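Local atomic coordinates of uncharacterized protein (Bacteroides ovatus, PDB entry 4IPB), a protein that is of unknown function but belongs to the PepSY-like family, whose members are putatively related to beta-lactamase inhibitor proteins. Residues 13-17 against 42-46; 52-56 against 134-140; 81-87 against 99-105. One frame throughout, in Å; residues are numbered along the deposited sequence. Where two conformers were deposited one is given.

Interaction 1: residues 13-17 against 42-46; sequences KKMYP and KNVWF
The ring of Tyr16 meets strand 40-46 with the side that carries CE2 and OH: CE2 comes to 3.7 Å from Val44 CG2, and OH stands 3.9 Å from Lys42 CD. Beyond the hydroxyl, at the edge and in the plane of the ring, sits a water, while Phe35 of the neighbouring strand 30-37 meets the same ring edge-to-face. The second flat group, the ring of Phe46, is met on a slant by the selenium of Met15, a selenomethionine. SE is 3.9 Å from Phe46 CE2 and lies 68° off the ring normal, a Met-aromatic contact in which the two side chains run past each other in opposite directions. On the helix side, Val8, Thr11 and Phe12 also pack on Phe46.

These contacts place the end of helix 6-15 against one face of the antiparallel sheet. Lys42, Val44 and Phe46, alternate residues of one strand, all point their side chains toward the helix end; Tyr16, the first residue to leave helical geometry, meets the strand from just past the last turn. Strand 40-46 falls in the PepSY-like part of the sequence.

Val44 divides its branches between the two partners. With CG1 opposite the backbone N (chi1 -179°), CG2 goes to the tyrosine and CG1 faces the methyl of Met15, at 4.3 Å from Met15 CE; the bend at chi3 of Met15 (73°) turns that methyl toward the valine.

The water accepts from Lys42 NZ at 2.6 Å and lies beside Tyr16 OH, where a 2.4 Å separation leaves the details of that second bond doubtful. Lys42 NZ also bonds to Thr57 OG1, and Tyr16 OH to a glycerol.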
ATOM      1  N   LYS A  13      -7.185  -7.725  16.112  1.00 13.64           N
ATOM      2  CA  LYS A  13      -8.525  -8.295  16.291  1.00 15.87           C
ATOM      3  C   LYS A  13      -9.551  -7.193  16.543  1.00 15.21           C
ATOM      4  O   LYS A  13     -10.708  -7.322  16.137  1.00 16.22           O
ATOM      5  CB  LYS A  13      -8.531  -9.316  17.419  1.00 18.56           C
ATOM      6  CG  LYS A  13      -9.871 -10.008  17.673  1.00 24.72           C
ATOM      7  CD  LYS A  13     -10.119 -11.024  16.578  1.00 29.42           C
ATOM      8  CE  LYS A  13     -11.408 -11.805  16.717  1.00 35.18           C
ATOM      9  NZ  LYS A  13     -11.433 -12.656  15.490  1.00 37.55           N
ATOM     10  N   LYS A  14      -9.151  -6.095  17.172  1.00 14.74           N
ATOM     11  CA  LYS A  14     -10.057  -4.945  17.297  1.00 14.77           C
ATOM     12  C   LYS A  14     -10.302  -4.203  15.975  1.00 13.28           C
ATOM     13  O   LYS A  14     -11.466  -3.810  15.683  1.00 13.67           O
ATOM     14  CB  LYS A  14      -9.542  -3.996  18.342  1.00 16.31           C
ATOM     15  CG  LYS A  14      -9.576  -4.623  19.731  1.00 20.03           C
ATOM     16  CD  LYS A  14      -9.189  -3.599  20.761  1.00 25.76           C
ATOM     17  CE  LYS A  14      -9.441  -4.199  22.119  1.00 29.81           C
ATOM     18  NZ  LYS A  14      -8.237  -4.978  22.498  1.00 31.97           N
HETATM   19  N   MSE A  15      -9.264  -4.081  15.157  1.00 12.16           N
HETATM   20  CA  MSE A  15      -9.378  -3.416  13.849  1.00 11.86           C
HETATM   21  C   MSE A  15     -10.184  -4.235  12.853  1.00 12.93           C
HETATM   22  O   MSE A  15     -10.941  -3.676  12.047  1.00 15.29           O
HETATM   23  CB  MSE A  15      -7.997  -3.116  13.276  1.00 11.61           C
HETATM   24  CG  MSE A  15      -7.290  -2.083  14.082  1.00 10.78           C
HETATM   25 SE   MSE A  15      -5.590  -1.617  13.276  0.75  9.67          SE
HETATM   26  CE  MSE A  15      -6.124  -0.642  11.811  1.00  9.92           C
ATOM     27  N   TYR A  16      -9.919  -5.554  12.812  1.00 12.80           N
ATOM     28  CA  TYR A  16     -10.447  -6.445  11.815  1.00 14.83           C
ATOM     29  C   TYR A  16     -10.990  -7.722  12.450  1.00 15.15           C
ATOM     30  O   TYR A  16     -10.445  -8.825  12.251  1.00 15.80           O
ATOM     31  CB  TYR A  16      -9.354  -6.784  10.786  1.00 14.22           C
ATOM     32  CG  TYR A  16      -8.965  -5.553   9.996  1.00 14.20           C
ATOM     33  CD1 TYR A  16      -9.757  -5.093   8.983  1.00 15.21           C
ATOM     34  CD2 TYR A  16      -7.820  -4.892  10.256  1.00 14.84           C
ATOM     35  CE1 TYR A  16      -9.415  -3.994   8.258  1.00 17.26           C
ATOM     36  CE2 TYR A  16      -7.504  -3.736   9.595  1.00 14.07           C
ATOM     37  CZ  TYR A  16      -8.302  -3.300   8.594  1.00 17.01           C
ATOM     38  OH  TYR A  16      -8.015  -2.136   7.879  1.00 20.80           O
ATOM     39  N   PRO A  17     -12.094  -7.592  13.218  1.00 16.31           N
ATOM     40  CA  PRO A  17     -12.603  -8.729  13.993  1.00 19.06           C
ATOM     41  C   PRO A  17     -13.034  -9.920  13.128  1.00 19.69           C
ATOM     42  O   PRO A  17     -13.019 -11.068  13.607  1.00 24.54           O
ATOM     43  CB  PRO A  17     -13.788  -8.124  14.768  1.00 20.23           C
ATOM     44  CG  PRO A  17     -14.144  -6.887  14.050  1.00 19.81           C
ATOM     45  CD  PRO A  17     -12.817  -6.352  13.570  1.00 18.38           C
ATOM     46  N   LYS A  42      -5.358  -6.567   1.838  1.00 16.74           N
ATOM     47  CA  LYS A  42      -4.799  -5.625   2.777  1.00 14.75           C
ATOM     48  C   LYS A  42      -3.505  -6.129   3.429  1.00 13.64           C
ATOM     49  O   LYS A  42      -3.327  -7.348   3.612  1.00 13.48           O
ATOM     50  CB  LYS A  42      -5.800  -5.391   3.898  1.00 17.10           C
ATOM     51  CG  LYS A  42      -7.192  -4.920   3.480  1.00 24.40           C
ATOM     52  CD  LYS A  42      -7.656  -3.789   4.327  1.00 23.55           C
ATOM     53  CE  LYS A  42      -8.923  -3.174   3.771  1.00 27.15           C
ATOM     54  NZ  LYS A  42      -8.777  -1.707   3.662  1.00 23.40           N
ATOM     55  N   ASN A  43      -2.602  -5.182   3.701  1.00 13.18           N
ATOM     56  CA  ASN A  43      -1.417  -5.431   4.540  1.00 12.48           C
ATOM     57  C   ASN A  43      -1.450  -4.383   5.615  1.00 11.63           C
ATOM     58  O   ASN A  43      -1.384  -3.162   5.344  1.00 11.11           O
ATOM     59  CB  ASN A  43      -0.145  -5.352   3.704  1.00 13.67           C
ATOM     60  CG  ASN A  43      -0.013  -6.515   2.790  1.00 16.80           C
ATOM     61  OD1 ASN A  43       0.419  -7.601   3.221  1.00 17.26           O
ATOM     62  ND2 ASN A  43      -0.371  -6.335   1.536  1.00 18.62           N
ATOM     63  N   VAL A  44      -1.569  -4.863   6.854  1.00 11.15           N
ATOM     64  CA  VAL A  44      -1.741  -3.966   7.987  1.00 10.55           C
ATOM     65  C   VAL A  44      -0.552  -4.178   8.912  1.00 10.62           C
ATOM     66  O   VAL A  44      -0.300  -5.308   9.354  1.00 10.79           O
ATOM     67  CB  VAL A  44      -3.077  -4.233   8.741  1.00 10.50           C
ATOM     68  CG1 VAL A  44      -3.269  -3.265   9.937  1.00 10.87           C
ATOM     69  CG2 VAL A  44      -4.279  -4.166   7.786  1.00 10.47           C
ATOM     70  N   TRP A  45       0.124  -3.084   9.233  1.00 10.26           N
ATOM     71  CA  TRP A  45       1.390  -3.116   9.943  1.00 10.50           C
ATOM     72  C   TRP A  45       1.300  -2.545  11.359  1.00 10.52           C
ATOM     73  O   TRP A  45       0.558  -1.590  11.601  1.00 10.25           O
ATOM     74  CB  TRP A  45       2.435  -2.325   9.155  1.00 10.73           C
ATOM     75  CG  TRP A  45       2.786  -2.922   7.864  1.00 11.17           C
ATOM     76  CD1 TRP A  45       2.147  -2.786   6.628  1.00 10.97           C
ATOM     77  CD2 TRP A  45       3.991  -3.663   7.595  1.00 12.38           C
ATOM     78  NE1 TRP A  45       2.835  -3.510   5.681  1.00 11.49           N
ATOM     79  CE2 TRP A  45       3.976  -4.021   6.237  1.00 12.12           C
ATOM     80  CE3 TRP A  45       5.017  -4.170   8.417  1.00 12.81           C
ATOM     81  CZ2 TRP A  45       4.967  -4.808   5.678  1.00 14.07           C
ATOM     82  CZ3 TRP A  45       6.009  -4.887   7.869  1.00 14.05           C
ATOM     83  CH2 TRP A  45       6.003  -5.207   6.494  1.00 14.56           C
ATOM     84  N   PHE A  46       2.060  -3.141  12.277  1.00 11.07           N
ATOM     85  CA  PHE A  46       2.077  -2.750  13.695  1.00 10.96           C
ATOM     86  C   PHE A  46       3.494  -2.695  14.222  1.00 11.43           C
ATOM     87  O   PHE A  46       4.377  -3.373  13.683  1.00 12.18           O
ATOM     88  CB  PHE A  46       1.348  -3.822  14.562  1.00 11.35           C
ATOM     89  CG  PHE A  46      -0.074  -4.053  14.147  1.00 11.10           C
ATOM     90  CD1 PHE A  46      -0.406  -4.850  13.089  1.00 11.31           C
ATOM     91  CD2 PHE A  46      -1.084  -3.362  14.789  1.00 10.86           C
ATOM     92  CE1 PHE A  46      -1.753  -4.984  12.683  1.00 10.81           C
ATOM     93  CE2 PHE A  46      -2.419  -3.517  14.414  1.00 10.66           C
ATOM     94  CZ  PHE A  46      -2.747  -4.312  13.343  1.00 10.48           C
TER
HETATM   95  O   HOH W   1      -9.056  -0.900   6.076  1.00 29.60           O

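Interaction 2: residues 52-56 against 134-140; sequences WVMTL and LGPSTFL
Met54, a selenomethionine, reaches from strand 52-58 to the start of the short C-terminal helix 136-139, which lies against a face of the antiparallel sheet in this PepSY-like fold. At a classic beta bulge Val53 and Met54 both face Trp45, and both side chains point toward segment 134-140, Val53 at Leu140 just past the helix. Met54 CG sits between the backbone N and the carbonyl carbon (chi1 63°), and from there the chain runs straight out, bringing CE to 3.8 Å from Gly135 C at the N-cap position. Halfway along, SE passes Phe139 at about a right angle, 3.8 Å from Phe139 CB and 54° off the normal of its ring, a Met-aromatic contact.

Leu140 packs beside this chain: its CG is 4.2 Å from Met54 SE, and its CD1 lies 3.9 Å from Val53 CG2, the two side chains again at nearly a right angle.

Leu56 completes the contact with a single methyl. Its CD2 points at the place where the Phe139 ring and Leu134 adjoin, 3.9 Å from Phe139 CE2 and 3.5 Å from Leu134 O; that oxygen itself lies in the plane of the Phe139 ring, at its edge.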
ATOM      1  N   TRP A  52      -0.878   0.284  15.712  1.00 11.41           N
ATOM      2  CA  TRP A  52      -1.026   0.329  14.274  1.00 10.55           C
ATOM      3  C   TRP A  52      -0.165   1.460  13.693  1.00 10.55           C
ATOM      4  O   TRP A  52      -0.188   2.586  14.186  1.00 11.06           O
ATOM      5  CB  TRP A  52      -2.479   0.612  13.939  1.00 10.41           C
ATOM      6  CG  TRP A  52      -2.751   0.845  12.484  1.00 10.07           C
ATOM      7  CD1 TRP A  52      -2.533  -0.026  11.474  1.00 10.14           C
ATOM      8  CD2 TRP A  52      -3.267   2.039  11.908  1.00 10.09           C
ATOM      9  NE1 TRP A  52      -2.856   0.570  10.293  1.00 10.16           N
ATOM     10  CE2 TRP A  52      -3.310   1.836  10.517  1.00 10.21           C
ATOM     11  CE3 TRP A  52      -3.663   3.287  12.423  1.00 10.44           C
ATOM     12  CZ2 TRP A  52      -3.774   2.785   9.645  1.00 10.31           C
ATOM     13  CZ3 TRP A  52      -4.121   4.208  11.542  1.00 10.80           C
ATOM     14  CH2 TRP A  52      -4.194   3.946  10.182  1.00 10.45           C
ATOM     15  N   VAL A  53       0.615   1.114  12.678  1.00 10.60           N
ATOM     16  CA  VAL A  53       1.476   2.064  11.963  1.00 11.18           C
ATOM     17  C   VAL A  53       1.099   2.403  10.530  1.00 10.56           C
ATOM     18  O   VAL A  53       1.435   3.495  10.077  1.00 10.74           O
ATOM     19  CB  VAL A  53       2.940   1.736  12.117  1.00 12.16           C
ATOM     20  CG1 VAL A  53       3.313   1.825  13.606  1.00 13.12           C
ATOM     21  CG2 VAL A  53       3.327   0.451  11.468  1.00 13.09           C
HETATM   22  N   MSE A  54       0.485   1.471   9.821  1.00  9.87           N
HETATM   23  CA  MSE A  54      -0.001   1.743   8.415  1.00  9.77           C
HETATM   24  C   MSE A  54      -0.851   0.615   7.910  1.00  9.70           C
HETATM   25  O   MSE A  54      -0.642  -0.570   8.269  1.00  9.85           O
HETATM   26  CB  MSE A  54       1.121   2.104   7.432  1.00  9.88           C
HETATM   27  CG  MSE A  54       2.106   1.024   7.217  1.00  9.62           C
HETATM   28 SE   MSE A  54       3.455   1.576   5.860  0.75  9.40          SE
HETATM   29  CE  MSE A  54       4.336  -0.059   5.715  1.00 10.66           C
ATOM     30  N   THR A  55      -1.749   0.959   6.966  1.00  9.99           N
ATOM     31  CA  THR A  55      -2.480  -0.018   6.249  1.00 10.64           C
ATOM     32  C   THR A  55      -2.348   0.285   4.763  1.00 11.49           C
ATOM     33  O   THR A  55      -2.522   1.439   4.340  1.00 11.14           O
ATOM     34  CB  THR A  55      -3.963   0.058   6.641  1.00 12.61           C
ATOM     35  OG1 THR A  55      -4.113  -0.372   8.001  1.00 12.22           O
ATOM     36  CG2 THR A  55      -4.811  -0.834   5.732  1.00 12.26           C
ATOM     37  N   LEU A  56      -2.095  -0.761   4.009  1.00 11.01           N
ATOM     38  CA  LEU A  56      -2.003  -0.692   2.551  1.00 11.98           C
ATOM     39  C   LEU A  56      -3.107  -1.541   1.955  1.00 11.76           C
ATOM     40  O   LEU A  56      -3.219  -2.761   2.244  1.00 13.15           O
ATOM     41  CB  LEU A  56      -0.655  -1.128   2.060  1.00 13.17           C
ATOM     42  CG  LEU A  56       0.491  -0.265   2.515  1.00 12.81           C
ATOM     43  CD1 LEU A  56       1.068  -0.670   3.855  1.00 14.27           C
ATOM     44  CD2 LEU A  56       1.598  -0.244   1.488  1.00 13.82           C
ATOM     45  N   LEU A 134       6.667  -1.999  -0.998  1.00 19.34           N
ATOM     46  CA  LEU A 134       5.632  -1.336  -0.222  1.00 16.93           C
ATOM     47  C   LEU A 134       5.767  -1.595   1.298  1.00 18.81           C
ATOM     48  O   LEU A 134       4.776  -1.646   2.009  1.00 18.94           O
ATOM     49  CB  LEU A 134       4.275  -1.831  -0.720  1.00 17.43           C
ATOM     50  CG  LEU A 134       3.804  -1.308  -2.098  1.00 19.08           C
ATOM     51  CD1 LEU A 134       2.596  -2.133  -2.518  1.00 23.01           C
ATOM     52  CD2 LEU A 134       3.563   0.194  -2.137  1.00 19.03           C
ATOM     53  N   GLY A 135       6.990  -1.751   1.776  1.00 18.37           N
ATOM     54  CA  GLY A 135       7.250  -1.988   3.219  1.00 22.06           C
ATOM     55  C   GLY A 135       7.704  -0.812   4.059  1.00 19.43           C
ATOM     56  O   GLY A 135       7.720   0.341   3.590  1.00 16.70           O
ATOM     57  N   PRO A 136       8.060  -1.072   5.322  1.00 16.97           N
ATOM     58  CA  PRO A 136       8.550  -0.027   6.218  1.00 19.67           C
ATOM     59  C   PRO A 136       9.658   0.833   5.602  1.00 19.59           C
ATOM     60  O   PRO A 136       9.651   2.060   5.785  1.00 20.98           O
ATOM     61  CB  PRO A 136       9.078  -0.833   7.395  1.00 18.93           C
ATOM     62  CG  PRO A 136       8.076  -1.925   7.481  1.00 19.83           C
ATOM     63  CD  PRO A 136       7.869  -2.337   6.057  1.00 17.66           C
ATOM     64  N   SER A 137      10.565   0.219   4.867  1.00 20.06           N
ATOM     65  CA  SER A 137      11.677   1.016   4.300  1.00 23.93           C
ATOM     66  C   SER A 137      11.193   2.062   3.309  1.00 22.56           C
ATOM     67  O   SER A 137      11.870   3.098   3.099  1.00 21.30           O
ATOM     68  CB  SER A 137      12.748   0.122   3.697  1.00 24.77           C
ATOM     69  OG  SER A 137      12.346  -0.462   2.484  1.00 25.58           O
ATOM     70  N   THR A 138      10.031   1.841   2.703  1.00 18.62           N
ATOM     71  CA  THR A 138       9.478   2.830   1.764  1.00 18.89           C
ATOM     72  C   THR A 138       8.750   3.971   2.450  1.00 19.04           C
ATOM     73  O   THR A 138       8.768   5.114   1.972  1.00 22.10           O
ATOM     74  CB  THR A 138       8.571   2.093   0.766  1.00 16.69           C
ATOM     75  OG1 THR A 138       9.369   1.179  -0.015  1.00 18.51           O
ATOM     76  CG2 THR A 138       7.817   3.016  -0.150  1.00 16.79           C
ATOM     77  N   PHE A 139       8.062   3.685   3.565  1.00 18.01           N
ATOM     78  CA  PHE A 139       7.191   4.667   4.213  1.00 20.59           C
ATOM     79  C   PHE A 139       7.560   5.113   5.620  1.00 24.50           C
ATOM     80  O   PHE A 139       7.204   6.223   6.001  1.00 32.82           O
ATOM     81  CB  PHE A 139       5.771   4.084   4.268  1.00 17.20           C
ATOM     82  CG  PHE A 139       5.193   3.796   2.927  1.00 15.54           C
ATOM     83  CD1 PHE A 139       4.826   4.842   2.061  1.00 15.15           C
ATOM     84  CD2 PHE A 139       5.055   2.517   2.481  1.00 15.12           C
ATOM     85  CE1 PHE A 139       4.265   4.533   0.815  1.00 15.03           C
ATOM     86  CE2 PHE A 139       4.563   2.220   1.229  1.00 17.01           C
ATOM     87  CZ  PHE A 139       4.139   3.243   0.400  1.00 14.83           C
ATOM     88  N   LEU A 140       8.239   4.263   6.395  1.00 25.33           N
ATOM     89  CA  LEU A 140       8.389   4.492   7.844  1.00 26.12           C
ATOM     90  C   LEU A 140       9.817   4.828   8.295  1.00 34.65           C
ATOM     91  O   LEU A 140      10.053   5.059   9.481  1.00 38.80           O
ATOM     92  CB  LEU A 140       7.934   3.287   8.627  1.00 24.72           C
ATOM     93  CG  LEU A 140       6.482   2.877   8.404  1.00 24.71           C
ATOM     94  CD1 LEU A 140       6.208   1.594   9.157  1.00 28.20           C
ATOM     95  CD2 LEU A 140       5.514   3.972   8.807  1.00 28.70           C
TER

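Interaction 3: residues 81-87 against 99-105; sequences WVVDNVT and VIKVGQD
The side chain of Gln104 lies flat over one face of the Trp81 indole. Its amide plane is 12° from the ring plane, and Gln104 CG stands 3.6 Å from the centroid of the six-membered ring, only 10° off the normal, which defines a CH-pi contact. Farther along, Gln104 NE2 comes to 3.5 Å from Trp81 CE2. Val102 meets the same indole differently, bringing one methyl, CG2, to 3.7 Å from Trp81 CE3.

On the face carrying Val83, Val86, Ile100 and Val102, the branched side chains pack across the strands: Val83 and Ile100 cross obliquely, with Val83 CG1 at 3.9 Å from Ile100 CG2. Phe73 of helix 67-75 packs on Val83, Ile100 and Val102. The other face is more polar. With Lys101 CG opposite the backbone N (chi1 -172°) and the chain extended, NZ lies where one water accepts from it and donates to Asp84 OD2; the charged atoms themselves do not touch, and Asp84 forms its salt bridge with Lys110.

Between Val83 and Asn85 the register slips by one residue. Lys101 O receives Asp84 N at 2.8 Å and also, weakly, Asn85 N at 3.4 Å, while Lys101 N bonds back to Asn85 O. Beyond the slip, Thr87 and Val99 form an antiparallel hydrogen-bonded pair. Asp84 and Asn85 together face Lys101, a classic beta bulge in the hairpin of strands 82-90 and 97-104.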
ATOM      1  N   TRP A  81       0.292   5.115 -19.723  1.00 25.17           N
ATOM      2  CA  TRP A  81       1.003   3.923 -19.297  1.00 24.77           C
ATOM      3  C   TRP A  81       0.001   2.846 -18.810  1.00 24.47           C
ATOM      4  O   TRP A  81      -1.145   3.165 -18.487  1.00 24.47           O
ATOM      5  CB  TRP A  81       2.003   4.317 -18.186  1.00 23.75           C
ATOM      6  CG  TRP A  81       3.250   4.998 -18.733  1.00 24.07           C
ATOM      7  CD1 TRP A  81       3.311   6.063 -19.568  1.00 24.86           C
ATOM      8  CD2 TRP A  81       4.593   4.629 -18.451  1.00 23.12           C
ATOM      9  NE1 TRP A  81       4.629   6.376 -19.856  1.00 24.63           N
ATOM     10  CE2 TRP A  81       5.436   5.491 -19.193  1.00 24.53           C
ATOM     11  CE3 TRP A  81       5.171   3.607 -17.690  1.00 23.60           C
ATOM     12  CZ2 TRP A  81       6.827   5.389 -19.148  1.00 24.71           C
ATOM     13  CZ3 TRP A  81       6.541   3.486 -17.680  1.00 25.05           C
ATOM     14  CH2 TRP A  81       7.354   4.391 -18.389  1.00 25.88           C
ATOM     15  N   VAL A  82       0.457   1.602 -18.725  1.00 23.79           N
ATOM     16  CA  VAL A  82      -0.349   0.478 -18.239  1.00 23.65           C
ATOM     17  C   VAL A  82      -0.286   0.439 -16.736  1.00 21.98           C
ATOM     18  O   VAL A  82       0.807   0.489 -16.129  1.00 20.61           O
ATOM     19  CB  VAL A  82       0.185  -0.871 -18.761  1.00 24.99           C
ATOM     20  CG1 VAL A  82      -0.569  -2.047 -18.145  1.00 25.70           C
ATOM     21  CG2 VAL A  82       0.087  -0.911 -20.274  1.00 28.23           C
ATOM     22  N   VAL A  83      -1.459   0.381 -16.109  1.00 21.49           N
ATOM     23  CA  VAL A  83      -1.491   0.481 -14.671  1.00 20.83           C
ATOM     24  C   VAL A  83      -1.457  -0.938 -14.114  1.00 21.33           C
ATOM     25  O   VAL A  83      -2.389  -1.722 -14.347  1.00 22.93           O
ATOM     26  CB  VAL A  83      -2.732   1.234 -14.209  1.00 20.71           C
ATOM     27  CG1 VAL A  83      -2.849   1.136 -12.715  1.00 19.86           C
ATOM     28  CG2 VAL A  83      -2.619   2.689 -14.619  1.00 21.43           C
ATOM     29  N   ASP A  84      -0.377  -1.294 -13.440  1.00 20.40           N
ATOM     30  CA  ASP A  84      -0.223  -2.636 -12.874  1.00 22.03           C
ATOM     31  C   ASP A  84      -0.893  -2.809 -11.523  1.00 20.31           C
ATOM     32  O   ASP A  84      -1.411  -3.899 -11.223  1.00 20.23           O
ATOM     33  CB  ASP A  84       1.244  -3.000 -12.687  1.00 23.10           C
ATOM     34  CG  ASP A  84       1.977  -3.196 -14.012  1.00 29.51           C
ATOM     35  OD1 ASP A  84       1.350  -3.225 -15.107  1.00 31.90           O
ATOM     36  OD2 ASP A  84       3.217  -3.332 -13.938  1.00 35.18           O
ATOM     37  N   ASN A  85      -0.853  -1.756 -10.719  1.00 19.02           N
ATOM     38  CA  ASN A  85      -1.459  -1.803  -9.405  0.60 18.61           C
ATOM     39  C   ASN A  85      -1.719  -0.396  -8.883  1.00 17.39           C
ATOM     40  O   ASN A  85      -1.157   0.593  -9.358  1.00 15.42           O
ATOM     41  CB  ASN A  85      -0.545  -2.616  -8.487  0.60 19.28           C
ATOM     42  CG  ASN A  85      -1.205  -3.006  -7.169  0.60 21.43           C
ATOM     43  OD1 ASN A  85      -2.447  -3.075  -7.041  0.60 22.75           O
ATOM     44  ND2 ASN A  85      -0.369  -3.314  -6.179  0.60 22.23           N
ATOM     45  N   VAL A  86      -2.645  -0.325  -7.934  1.00 16.09           N
ATOM     46  CA  VAL A  86      -3.017   0.913  -7.274  1.00 15.43           C
ATOM     47  C   VAL A  86      -3.133   0.551  -5.799  1.00 14.44           C
ATOM     48  O   VAL A  86      -3.899  -0.353  -5.479  1.00 14.23           O
ATOM     49  CB  VAL A  86      -4.352   1.464  -7.822  1.00 16.62           C
ATOM     50  CG1 VAL A  86      -4.751   2.766  -7.118  1.00 16.82           C
ATOM     51  CG2 VAL A  86      -4.300   1.643  -9.345  1.00 18.40           C
ATOM     52  N   THR A  87      -2.387   1.258  -4.942  1.00 13.02           N
ATOM     53  CA  THR A  87      -2.368   0.965  -3.521  1.00 12.52           C
ATOM     54  C   THR A  87      -2.732   2.215  -2.729  1.00 12.02           C
ATOM     55  O   THR A  87      -2.112   3.309  -2.921  1.00 13.26           O
ATOM     56  CB  THR A  87      -1.002   0.450  -3.066  1.00 13.24           C
ATOM     57  OG1 THR A  87      -0.614  -0.619  -3.909  1.00 14.15           O
ATOM     58  CG2 THR A  87      -1.024   0.001  -1.619  1.00 14.39           C
ATOM     59  N   VAL A  99      -0.346   5.044  -4.307  1.00 11.98           N
ATOM     60  CA  VAL A  99       0.816   4.577  -5.058  1.00 12.23           C
ATOM     61  C   VAL A  99       0.266   3.874  -6.269  1.00 12.98           C
ATOM     62  O   VAL A  99      -0.454   2.870  -6.161  1.00 13.16           O
ATOM     63  CB  VAL A  99       1.744   3.654  -4.251  1.00 12.33           C
ATOM     64  CG1 VAL A  99       2.921   3.288  -5.102  1.00 12.92           C
ATOM     65  CG2 VAL A  99       2.221   4.352  -2.987  1.00 11.98           C
ATOM     66  N   ILE A 100       0.606   4.404  -7.440  1.00 13.33           N
ATOM     67  CA  ILE A 100       0.203   3.774  -8.705  1.00 13.94           C
ATOM     68  C   ILE A 100       1.442   3.203  -9.342  1.00 14.20           C
ATOM     69  O   ILE A 100       2.399   3.935  -9.585  1.00 13.73           O
ATOM     70  CB  ILE A 100      -0.478   4.763  -9.659  1.00 14.81           C
ATOM     71  CG1 ILE A 100      -1.613   5.498  -8.926  1.00 14.69           C
ATOM     72  CG2 ILE A 100      -0.946   4.033 -10.913  1.00 16.16           C
ATOM     73  CD1 ILE A 100      -2.308   6.559  -9.770  1.00 15.03           C
ATOM     74  N   LYS A 101       1.436   1.880  -9.594  1.00 14.65           N
ATOM     75  CA  LYS A 101       2.540   1.229 -10.271  1.00 15.92           C
ATOM     76  C   LYS A 101       2.213   1.124 -11.747  1.00 16.73           C
ATOM     77  O   LYS A 101       1.178   0.566 -12.136  1.00 16.83           O
ATOM     78  CB  LYS A 101       2.815  -0.156  -9.697  1.00 17.52           C
ATOM     79  CG  LYS A 101       4.076  -0.781 -10.236  1.00 19.88           C
ATOM     80  CD  LYS A 101       4.295  -2.135  -9.626  1.00 23.66           C
ATOM     81  CE  LYS A 101       5.549  -2.763 -10.175  1.00 27.35           C
ATOM     82  NZ  LYS A 101       5.609  -4.217  -9.886  1.00 34.08           N
ATOM     83  N   VAL A 102       3.092   1.695 -12.572  1.00 16.68           N
ATOM     84  CA  VAL A 102       2.874   1.714 -14.005  1.00 18.36           C
ATOM     85  C   VAL A 102       4.018   1.094 -14.773  1.00 20.32           C
ATOM     86  O   VAL A 102       5.179   1.011 -14.284  1.00 20.54           O
ATOM     87  CB  VAL A 102       2.674   3.141 -14.523  1.00 18.03           C
ATOM     88  CG1 VAL A 102       1.423   3.726 -13.910  1.00 18.14           C
ATOM     89  CG2 VAL A 102       3.861   4.032 -14.213  1.00 17.18           C
ATOM     90  N   GLY A 103       3.673   0.602 -15.961  1.00 21.47           N
ATOM     91  CA  GLY A 103       4.624   0.012 -16.898  1.00 24.57           C
ATOM     92  C   GLY A 103       4.147   0.329 -18.332  1.00 26.32           C
ATOM     93  O   GLY A 103       3.207   1.064 -18.575  1.00 24.56           O
ATOM     94  N   GLN A 104       4.823  -0.201 -19.317  1.00 31.61           N
ATOM     95  CA  GLN A 104       4.397   0.019 -20.717  1.00 36.44           C
ATOM     96  C   GLN A 104       4.247  -1.334 -21.304  1.00 36.27           C
ATOM     97  O   GLN A 104       4.951  -2.236 -20.887  1.00 38.36           O
ATOM     98  CB  GLN A 104       5.431   0.838 -21.479  1.00 39.60           C
ATOM     99  CG  GLN A 104       5.263   2.321 -21.223  1.00 42.09           C
ATOM    100  CD  GLN A 104       6.285   3.168 -21.945  1.00 47.76           C
ATOM    101  OE1 GLN A 104       7.470   2.826 -21.992  1.00 56.55           O
ATOM    102  NE2 GLN A 104       5.844   4.299 -22.493  1.00 47.90           N
ATOM    103  N   ASP A 105       3.277  -1.518 -22.202  1.00 36.02           N
ATOM    104  CA  ASP A 105       3.190  -2.758 -22.924  1.00 38.18           C
ATOM    105  C   ASP A 105       4.530  -2.894 -23.650  1.00 36.08           C
ATOM    106  O   ASP A 105       5.085  -1.900 -24.158  1.00 37.43           O
ATOM    107  CB  ASP A 105       2.058  -2.763 -23.970  1.00 43.28           C
ATOM    108  CG  ASP A 105       0.704  -3.055 -23.386  1.00 52.17           C
ATOM    109  OD1 ASP A 105       0.594  -3.508 -22.214  1.00 55.38           O
ATOM    110  OD2 ASP A 105      -0.275  -2.826 -24.128  1.00 61.71           O
TER
HETATM  111  O   HOH W   2       3.847  -5.165 -11.989  1.00 34.96           O
HETATM  112  O   HOH W   3       0.720   0.214  -6.160  1.00 16.41           O

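In the fold
All three interactions involve the same eight-stranded antiparallel sheet. Interactions 1 and 2, with centres about 13 Å apart, use adjacent strands: Asn43 O lies 2.8 Å from Leu56 N, probably a hydrogen bond, and Trp45 CH2 packs 3.5 Å from Pro136 CD. Interaction 3 is nested in the chain loop that interaction 2 closes and touches it through Leu134 CD1, 3.8 Å from Thr87 OG1, and Phe139 CZ, 4.0 Å from Val99 CG2. Interactions 1 and 3 lie on opposite sides of the chain's centre, their centres about 26 Å apart. No active site is known; glycerol, probably from crystallisation, bonds to Tyr16 of interaction 1 and to Thr55 of 52-56.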